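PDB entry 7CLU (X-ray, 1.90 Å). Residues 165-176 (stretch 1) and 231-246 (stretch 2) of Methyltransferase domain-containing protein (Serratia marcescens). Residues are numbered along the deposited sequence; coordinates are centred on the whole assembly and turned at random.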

ATOM      1  N   ASP A 165      10.776   0.654  37.263  1.00 39.29           N
ATOM      2  CA  ASP A 165      11.855   0.858  38.266  1.00 37.15           C
ATOM      3  C   ASP A 165      12.941  -0.210  38.119  1.00 35.67           C
ATOM      4  O   ASP A 165      12.787  -1.283  38.707  1.00 33.47           O
ATOM      5  CB  ASP A 165      11.286   0.860  39.685  1.00 43.16           C
ATOM      6  CG  ASP A 165      12.253   1.434  40.700  1.00 39.65           C
ATOM      7  OD1 ASP A 165      13.326   1.902  40.280  1.00 41.67           O
ATOM      8  OD2 ASP A 165      11.926   1.407  41.893  1.00 47.58           O
ATOM      9  N   PHE A 166      14.031   0.120  37.421  1.00 33.47           N
ATOM     10  CA  PHE A 166      15.153  -0.833  37.211  1.00 35.93           C
ATOM     11  C   PHE A 166      16.054  -0.875  38.450  1.00 34.96           C
ATOM     12  O   PHE A 166      16.813  -1.841  38.609  1.00 33.64           O
ATOM     13  CB  PHE A 166      15.936  -0.475  35.948  1.00 31.23           C
ATOM     14  CG  PHE A 166      15.267  -0.912  34.671  1.00 31.39           C
ATOM     15  CD1 PHE A 166      15.475  -2.180  34.159  1.00 27.88           C
ATOM     16  CD2 PHE A 166      14.419  -0.058  33.988  1.00 32.15           C
ATOM     17  CE1 PHE A 166      14.853  -2.582  32.989  1.00 27.86           C
ATOM     18  CE2 PHE A 166      13.798  -0.460  32.818  1.00 29.13           C
ATOM     19  CZ  PHE A 166      14.016  -1.722  32.321  1.00 28.10           C
ATOM     20  N   SER A 167      15.919   0.123  39.331  1.00 34.77           N
ATOM     21  CA  SER A 167      16.709   0.233  40.586  1.00 37.47           C
ATOM     22  C   SER A 167      16.413  -0.926  41.550  1.00 32.91           C
ATOM     23  O   SER A 167      17.319  -1.282  42.310  1.00 33.60           O
ATOM     24  CB  SER A 167      16.467   1.560  41.249  1.00 34.72           C
ATOM     25  OG  SER A 167      15.224   1.555  41.929  1.00 44.72           O
ATOM     26  N   GLN A 168      15.220  -1.519  41.437  1.00 37.27           N
ATOM     27  CA  GLN A 168      14.750  -2.634  42.305  1.00 36.72           C
ATOM     28  C   GLN A 168      15.474  -3.946  41.977  1.00 43.51           C
ATOM     29  O   GLN A 168      15.464  -4.849  42.829  1.00 49.71           O
ATOM     30  CB  GLN A 168      13.260  -2.874  42.067  1.00 42.20           C
ATOM     31  CG  GLN A 168      12.358  -1.857  42.744  1.00 43.63           C
ATOM     32  CD  GLN A 168      10.984  -2.422  43.001  1.00 49.82           C
ATOM     33  OE1 GLN A 168      10.407  -3.111  42.160  1.00 49.46           O
ATOM     34  NE2 GLN A 168      10.456  -2.144  44.178  1.00 43.48           N
ATOM     35  N   HIS A 169      16.061  -4.045  40.784  1.00 34.22           N
ATOM     36  CA  HIS A 169      16.743  -5.286  40.327  1.00 32.00           C
ATOM     37  C   HIS A 169      18.261  -5.153  40.473  1.00 30.40           C
ATOM     38  O   HIS A 169      18.756  -4.020  40.513  1.00 32.07           O
ATOM     39  CB  HIS A 169      16.332  -5.619  38.891  1.00 32.60           C
ATOM     40  CG  HIS A 169      14.870  -5.868  38.744  1.00 31.25           C
ATOM     41  ND1 HIS A 169      14.276  -7.029  39.173  1.00 28.19           N
ATOM     42  CD2 HIS A 169      13.884  -5.105  38.232  1.00 30.73           C
ATOM     43  CE1 HIS A 169      12.988  -6.977  38.929  1.00 30.35           C
ATOM     44  NE2 HIS A 169      12.723  -5.809  38.351  1.00 36.35           N
ATOM     45  N   ARG A 170      18.963  -6.285  40.530  1.00 28.78           N
ATOM     46  CA  ARG A 170      20.440  -6.266  40.678  1.00 32.88           C
ATOM     47  C   ARG A 170      21.121  -6.548  39.335  1.00 30.22           C
ATOM     48  O   ARG A 170      22.222  -6.017  39.128  1.00 29.21           O
ATOM     49  CB  ARG A 170      20.877  -7.329  41.690  1.00 37.96           C
ATOM     50  N   ALA A 171      20.466  -7.298  38.443  1.00 28.88           N
ATOM     51  CA  ALA A 171      21.120  -7.717  37.210  1.00 30.08           C
ATOM     52  C   ALA A 171      20.036  -7.939  36.173  1.00 28.91           C
ATOM     53  O   ALA A 171      19.121  -8.745  36.386  1.00 30.74           O
ATOM     54  CB  ALA A 171      21.937  -8.990  37.425  1.00 32.00           C
ATOM     55  N   PHE A 172      20.140  -7.214  35.069  1.00 29.89           N
ATOM     56  CA  PHE A 172      19.168  -7.249  33.997  1.00 22.62           C
ATOM     57  C   PHE A 172      19.818  -7.833  32.750  1.00 26.82           C
ATOM     58  O   PHE A 172      20.960  -7.494  32.416  1.00 27.48           O
ATOM     59  CB  PHE A 172      18.645  -5.848  33.719  1.00 26.10           C
ATOM     60  CG  PHE A 172      17.983  -5.697  32.388  1.00 25.42           C
ATOM     61  CD1 PHE A 172      16.631  -5.936  32.248  1.00 30.25           C
ATOM     62  CD2 PHE A 172      18.706  -5.285  31.282  1.00 28.30           C
ATOM     63  CE1 PHE A 172      16.004  -5.763  31.020  1.00 31.35           C
ATOM     64  CE2 PHE A 172      18.086  -5.122  30.049  1.00 27.82           C
ATOM     65  CZ  PHE A 172      16.735  -5.355  29.923  1.00 25.80           C
ATOM     66  N   LEU A 173      19.088  -8.710  32.070  1.00 26.14           N
ATOM     67  CA  LEU A 173      19.565  -9.322  30.840  1.00 25.83           C
ATOM     68  C   LEU A 173      18.505  -9.195  29.759  1.00 24.52           C
ATOM     69  O   LEU A 173      17.328  -9.483  29.993  1.00 26.50           O
ATOM     70  CB  LEU A 173      19.931 -10.792  31.061  1.00 26.97           C
ATOM     71  CG  LEU A 173      20.532 -11.474  29.823  1.00 27.21           C
ATOM     72  CD1 LEU A 173      21.683 -12.392  30.207  1.00 31.61           C
ATOM     73  CD2 LEU A 173      19.458 -12.269  29.133  1.00 27.09           C
ATOM     74  N   ASP A 174      18.930  -8.775  28.575  1.00 28.63           N
ATOM     75  CA  ASP A 174      18.052  -8.556  27.432  1.00 28.65           C
ATOM     76  C   ASP A 174      18.297  -9.672  26.424  1.00 25.99           C
ATOM     77  O   ASP A 174      19.418  -9.831  25.919  1.00 26.65           O
ATOM     78  CB  ASP A 174      18.327  -7.190  26.800  1.00 27.17           C
ATOM     79  CG  ASP A 174      17.201  -6.706  25.889  1.00 32.87           C
ATOM     80  OD1 ASP A 174      16.041  -7.152  26.031  1.00 30.31           O
ATOM     81  OD2 ASP A 174      17.486  -5.852  25.019  1.00 36.14           O
ATOM     82  N   ILE A 175      17.258 -10.427  26.108  1.00 30.07           N
ATOM     83  CA  ILE A 175      17.413 -11.571  25.220  1.00 29.46           C
ATOM     84  C   ILE A 175      17.225 -11.123  23.778  1.00 28.55           C
ATOM     85  O   ILE A 175      16.145 -10.656  23.394  1.00 27.17           O
ATOM     86  CB  ILE A 175      16.439 -12.701  25.568  1.00 29.18           C
ATOM     87  CG1 ILE A 175      16.743 -13.247  26.967  1.00 31.19           C
ATOM     88  CG2 ILE A 175      16.563 -13.773  24.516  1.00 31.35           C
ATOM     89  CD1 ILE A 175      16.058 -14.559  27.295  1.00 31.02           C
ATOM     90  N   GLY A 176      18.276 -11.283  22.979  1.00 28.12           N
ATOM     91  CA  GLY A 176      18.148 -11.085  21.550  1.00 36.97           C
ATOM     92  C   GLY A 176      18.048  -9.634  21.148  1.00 38.69           C
ATOM     93  O   GLY A 176      17.427  -9.327  20.124  1.00 41.55           O
ATOM     94  N   ASP A 231      19.149 -23.205  25.573  1.00 34.02           N
ATOM     95  CA  ASP A 231      20.479 -23.044  26.137  1.00 28.96           C
ATOM     96  C   ASP A 231      20.643 -21.571  26.527  1.00 32.57           C
ATOM     97  O   ASP A 231      21.073 -20.736  25.734  1.00 30.72           O
ATOM     98  CB  ASP A 231      21.512 -23.501  25.119  1.00 35.93           C
ATOM     99  CG  ASP A 231      22.920 -23.181  25.529  1.00 44.06           C
ATOM    100  OD1 ASP A 231      23.204 -23.209  26.748  1.00 49.11           O
ATOM    101  OD2 ASP A 231      23.742 -22.900  24.628  1.00 46.59           O
ATOM    102  N   LEU A 232      20.297 -21.256  27.774  1.00 29.24           N
ATOM    103  CA  LEU A 232      20.183 -19.876  28.249  1.00 34.17           C
ATOM    104  C   LEU A 232      20.965 -19.715  29.543  1.00 30.24           C
ATOM    105  O   LEU A 232      20.437 -20.008  30.632  1.00 32.56           O
ATOM    106  CB  LEU A 232      18.721 -19.498  28.454  1.00 29.20           C
ATOM    107  CG  LEU A 232      17.901 -19.482  27.166  1.00 29.84           C
ATOM    108  CD1 LEU A 232      16.411 -19.497  27.460  1.00 29.31           C
ATOM    109  CD2 LEU A 232      18.293 -18.275  26.304  1.00 26.11           C
ATOM    110  N   PRO A 233      22.211 -19.259  29.479  1.00 31.00           N
ATOM    111  CA  PRO A 233      22.978 -19.024  30.715  1.00 31.51           C
ATOM    112  C   PRO A 233      22.555 -17.712  31.363  1.00 34.28           C
ATOM    113  O   PRO A 233      23.284 -16.722  31.396  1.00 36.40           O
ATOM    114  CB  PRO A 233      24.421 -18.991  30.205  1.00 32.39           C
ATOM    115  CG  PRO A 233      24.308 -18.392  28.862  1.00 34.56           C
ATOM    116  CD  PRO A 233      22.979 -18.886  28.279  1.00 34.23           C
ATOM    117  N   ILE A 234      21.327 -17.698  31.867  1.00 31.82           N
ATOM    118  CA  ILE A 234      20.690 -16.474  32.327  1.00 34.91           C
ATOM    119  C   ILE A 234      20.323 -16.558  33.809  1.00 34.61           C
ATOM    120  O   ILE A 234      19.549 -15.746  34.299  1.00 36.19           O
ATOM    121  CB  ILE A 234      19.465 -16.142  31.455  1.00 34.96           C
ATOM    122  CG1 ILE A 234      18.319 -17.120  31.718  1.00 31.72           C
ATOM    123  CG2 ILE A 234      19.841 -16.196  29.977  1.00 27.13           C
ATOM    124  CD1 ILE A 234      17.085 -16.882  30.838  1.00 29.88           C
ATOM    125  N   GLY A 235      20.904 -17.520  34.533  1.00 33.23           N
ATOM    126  CA  GLY A 235      20.536 -17.762  35.924  1.00 31.81           C
ATOM    127  C   GLY A 235      20.948 -16.668  36.897  1.00 35.72           C
ATOM    128  O   GLY A 235      20.332 -16.534  37.963  1.00 34.03           O
ATOM    129  N   GLY A 236      21.959 -15.883  36.563  1.00 31.47           N
ATOM    130  CA  GLY A 236      22.363 -14.836  37.481  1.00 35.27           C
ATOM    131  C   GLY A 236      21.653 -13.511  37.273  1.00 33.27           C
ATOM    132  O   GLY A 236      22.174 -12.476  37.687  1.00 34.78           O
ATOM    133  N   TYR A 237      20.486 -13.500  36.628  1.00 32.61           N
ATOM    134  CA  TYR A 237      19.826 -12.244  36.275  1.00 31.65           C
ATOM    135  C   TYR A 237      18.402 -12.259  36.799  1.00 27.06           C
ATOM    136  O   TYR A 237      17.573 -13.044  36.329  1.00 28.20           O
ATOM    137  CB  TYR A 237      19.867 -12.007  34.762  1.00 31.01           C
ATOM    138  CG  TYR A 237      21.286 -11.812  34.300  1.00 32.63           C
ATOM    139  CD1 TYR A 237      21.882 -10.560  34.342  1.00 30.33           C
ATOM    140  CD2 TYR A 237      22.061 -12.894  33.903  1.00 34.02           C
ATOM    141  CE1 TYR A 237      23.198 -10.383  33.967  1.00 31.70           C
ATOM    142  CE2 TYR A 237      23.386 -12.722  33.522  1.00 33.06           C
ATOM    143  CZ  TYR A 237      23.945 -11.463  33.559  1.00 31.71           C
ATOM    144  OH  TYR A 237      25.258 -11.278  33.178  1.00 35.23           O
ATOM    145  N   ASP A 238      18.121 -11.380  37.771  1.00 26.49           N
ATOM    146  CA  ASP A 238      16.806 -11.343  38.404  1.00 25.58           C
ATOM    147  C   ASP A 238      15.761 -10.585  37.586  1.00 28.54           C
ATOM    148  O   ASP A 238      14.579 -10.629  37.945  1.00 26.33           O
ATOM    149  CB  ASP A 238      16.919 -10.750  39.821  1.00 28.92           C
ATOM    150  CG  ASP A 238      17.577  -9.377  39.834  1.00 32.19           C
ATOM    151  OD1 ASP A 238      18.755  -9.269  39.461  1.00 33.55           O
ATOM    152  OD2 ASP A 238      16.910  -8.402  40.216  1.00 34.93           O
ATOM    153  N   LEU A 239      16.154  -9.931  36.487  1.00 26.92           N
ATOM    154  CA  LEU A 239      15.215  -9.371  35.516  1.00 25.58           C
ATOM    155  C   LEU A 239      15.651  -9.781  34.113  1.00 26.31           C
ATOM    156  O   LEU A 239      16.801  -9.541  33.721  1.00 24.43           O
ATOM    157  CB  LEU A 239      15.121  -7.834  35.614  1.00 25.28           C
ATOM    158  CG  LEU A 239      14.138  -7.163  34.628  1.00 26.86           C
ATOM    159  CD1 LEU A 239      12.699  -7.672  34.794  1.00 26.90           C
ATOM    160  CD2 LEU A 239      14.166  -5.646  34.762  1.00 30.33           C
ATOM    161  N   ILE A 240      14.737 -10.411  33.367  1.00 24.91           N
ATOM    162  CA  ILE A 240      14.992 -10.863  32.003  1.00 26.08           C
ATOM    163  C   ILE A 240      13.935 -10.262  31.092  1.00 25.82           C
ATOM    164  O   ILE A 240      12.741 -10.272  31.420  1.00 26.93           O
ATOM    165  CB  ILE A 240      14.970 -12.405  31.887  1.00 24.31           C
ATOM    166  CG1 ILE A 240      15.950 -13.035  32.879  1.00 25.76           C
ATOM    167  CG2 ILE A 240      15.318 -12.839  30.472  1.00 22.00           C
ATOM    168  CD1 ILE A 240      17.367 -12.950  32.438  1.00 25.30           C
ATOM    169  N   HIS A 241      14.364  -9.778  29.927  1.00 22.67           N
ATOM    170  CA  HIS A 241      13.469  -9.106  29.000  1.00 24.44           C
ATOM    171  C   HIS A 241      13.633  -9.696  27.612  1.00 24.44           C
ATOM    172  O   HIS A 241      14.752  -9.977  27.173  1.00 23.89           O
ATOM    173  CB  HIS A 241      13.730  -7.575  28.919  1.00 19.99           C
ATOM    174  CG  HIS A 241      12.940  -6.903  27.836  1.00 24.78           C
ATOM    175  ND1 HIS A 241      13.522  -6.367  26.706  1.00 23.02           N
ATOM    176  CD2 HIS A 241      11.605  -6.721  27.694  1.00 21.98           C
ATOM    177  CE1 HIS A 241      12.584  -5.854  25.930  1.00 22.98           C
ATOM    178  NE2 HIS A 241      11.410  -6.064  26.501  1.00 25.10           N
ATOM    179  N   LEU A 242      12.508  -9.869  26.931  1.00 23.73           N
ATOM    180  CA  LEU A 242      12.470 -10.372  25.562  1.00 24.30           C
ATOM    181  C   LEU A 242      11.708  -9.333  24.757  1.00 25.81           C
ATOM    182  O   LEU A 242      10.501  -9.146  24.960  1.00 22.18           O
ATOM    183  CB  LEU A 242      11.812 -11.749  25.497  1.00 21.36           C
ATOM    184  CG  LEU A 242      11.691 -12.410  24.111  1.00 23.85           C
ATOM    185  CD1 LEU A 242      13.071 -12.725  23.567  1.00 22.67           C
ATOM    186  CD2 LEU A 242      10.857 -13.668  24.187  1.00 23.27           C
ATOM    187  N   GLY A 243      12.413  -8.641  23.866  1.00 22.19           N
ATOM    188  CA  GLY A 243      11.824  -7.509  23.175  1.00 26.84           C
ATOM    189  C   GLY A 243      11.126  -7.829  21.865  1.00 24.27           C
ATOM    190  O   GLY A 243      11.792  -8.049  20.858  1.00 27.83           O
ATOM    191  N   TRP A 244       9.791  -7.891  21.887  1.00 24.29           N
ATOM    192  CA  TRP A 244       8.960  -7.928  20.679  1.00 24.16           C
ATOM    193  C   TRP A 244       9.301  -9.108  19.768  1.00 28.80           C
ATOM    194  O   TRP A 244       9.393  -8.965  18.546  1.00 29.39           O
ATOM    195  CB  TRP A 244       9.060  -6.597  19.925  1.00 25.18           C
ATOM    196  CG  TRP A 244       7.825  -6.241  19.176  1.00 27.83           C
ATOM    197  CD1 TRP A 244       6.591  -6.819  19.295  1.00 30.84           C
ATOM    198  CD2 TRP A 244       7.706  -5.246  18.161  1.00 28.10           C
ATOM    199  NE1 TRP A 244       5.707  -6.224  18.431  1.00 26.43           N
ATOM    200  CE2 TRP A 244       6.367  -5.254  17.722  1.00 26.61           C
ATOM    201  CE3 TRP A 244       8.602  -4.334  17.590  1.00 30.22           C
ATOM    202  CZ2 TRP A 244       5.906  -4.398  16.720  1.00 32.55           C
ATOM    203  CZ3 TRP A 244       8.134  -3.467  16.601  1.00 34.51           C
ATOM    204  CH2 TRP A 244       6.800  -3.506  16.183  1.00 29.94           C
ATOM    205  N   MET A 245       9.462 -10.293  20.365  1.00 24.75           N
ATOM    206  CA  MET A 245       9.818 -11.502  19.626  1.00 28.13           C
ATOM    207  C   MET A 245       8.711 -12.543  19.576  1.00 26.82           C
ATOM    208  O   MET A 245       8.672 -13.341  18.639  1.00 26.60           O
ATOM    209  CB  MET A 245      11.079 -12.148  20.229  1.00 28.91           C
ATOM    210  CG  MET A 245      11.545 -13.446  19.509  1.00 35.30           C
ATOM    211  SD  MET A 245      13.031 -14.237  20.184  0.58 35.52           S
ATOM    212  CE  MET A 245      14.161 -12.852  20.082  1.00 38.88           C
ATOM    213  N   LEU A 246       7.812 -12.563  20.559  1.00 26.02           N
ATOM    214  CA  LEU A 246       6.852 -13.653  20.642  1.00 20.07           C
ATOM    215  C   LEU A 246       5.974 -13.699  19.401  1.00 27.95           C
ATOM    216  O   LEU A 246       5.721 -14.777  18.847  1.00 26.17           O
ATOM    217  CB  LEU A 246       5.995 -13.503  21.899  1.00 23.02           C
ATOM    218  CG  LEU A 246       6.756 -13.579  23.233  1.00 23.85           C
ATOM    219  CD1 LEU A 246       5.849 -13.295  24.427  1.00 22.06           C
ATOM    220  CD2 LEU A 246       7.428 -14.943  23.391  1.00 23.88           C
TER
HETATM  221  O   HOH W   1      14.991  -8.437  23.557  1.00 29.32           O

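Two parallel strands, 171-175 and 239-243, lie side by side at the centre of this contact, and their backbones satisfy one another in alternation. Leu239 N donates to Ala171 O (3.2 Å), Leu173 N to Leu239 O (2.9 Å), His241 N to Leu173 O (3.0 Å) and Ile175 N to His241 O (2.8 Å), the last almost straight at 175°. In a parallel pair each strand turns the N-H and C=O of every second residue toward its partner; here Leu173, Leu239 and His241 use both groups across the gap. Two CA-H...O contacts, Phe172 CA to Leu239 O (3.3 Å) and Ile240 CA to Leu173 O (3.4 Å), bring further approach to carbonyls already hydrogen-bonded.

Ahead of the strands, the carboxylate of Asp238 gathers the donors of the other stretch. Its chi1 of 55° (p) brings the end of the side chain nearer although CA-to-CB points sideways. OD2 accepts from Arg170 N (3.0 Å) and from His169 ND1 (3.1 Å), while OD1 accepts from Ala171 N (2.8 Å) and, weakly, from Arg170 N (3.2 Å). A short acidic side chain suits this place: two oxygens serve two consecutive backbone amides and an imidazole. The arginine side chain is not modelled beyond CB, so only its backbone role can be described.

At the other end, Asp174 and His241 pair on the same face of the sheet. His241 ND1 donates to Asp174 OD1 at 2.7 Å, near the plane of the ring, and its NE2 is bonded elsewhere in the structure, so both ring nitrogens of this buried histidine are satisfied. Beyond the last direct backbone bond, a water takes over: it donates to Asp174 OD1 (3.0 Å) and Ile175 O (2.5 Å) and accepts from Gly243 N (2.6 Å), bridging Ile175 O and Gly243 N, which lie 4.3 Å apart.

Hydrocarbon fills the space around these polar groups. On the face with Asp174 and His241, Leu239 CD2 meets Phe172 CD1 (3.5 Å) and Phe166 CE1 (3.6 Å), while Leu239 CB lies over the His169 ring, 3.8 Å from its centroid. On the other face, Leu173 CD1 sits over the Tyr237 ring, 3.9 Å from its centroid, and Leu173 CB touches Ile240 CD1 (3.6 Å). Ile175 continues this layer, with CD1 against Ile240 CG2 (3.7 Å) and CG2 against Leu242 CD1 (3.8 Å). Branched aliphatic side chains suit these buried positions because they fill space without adding polar groups to satisfy.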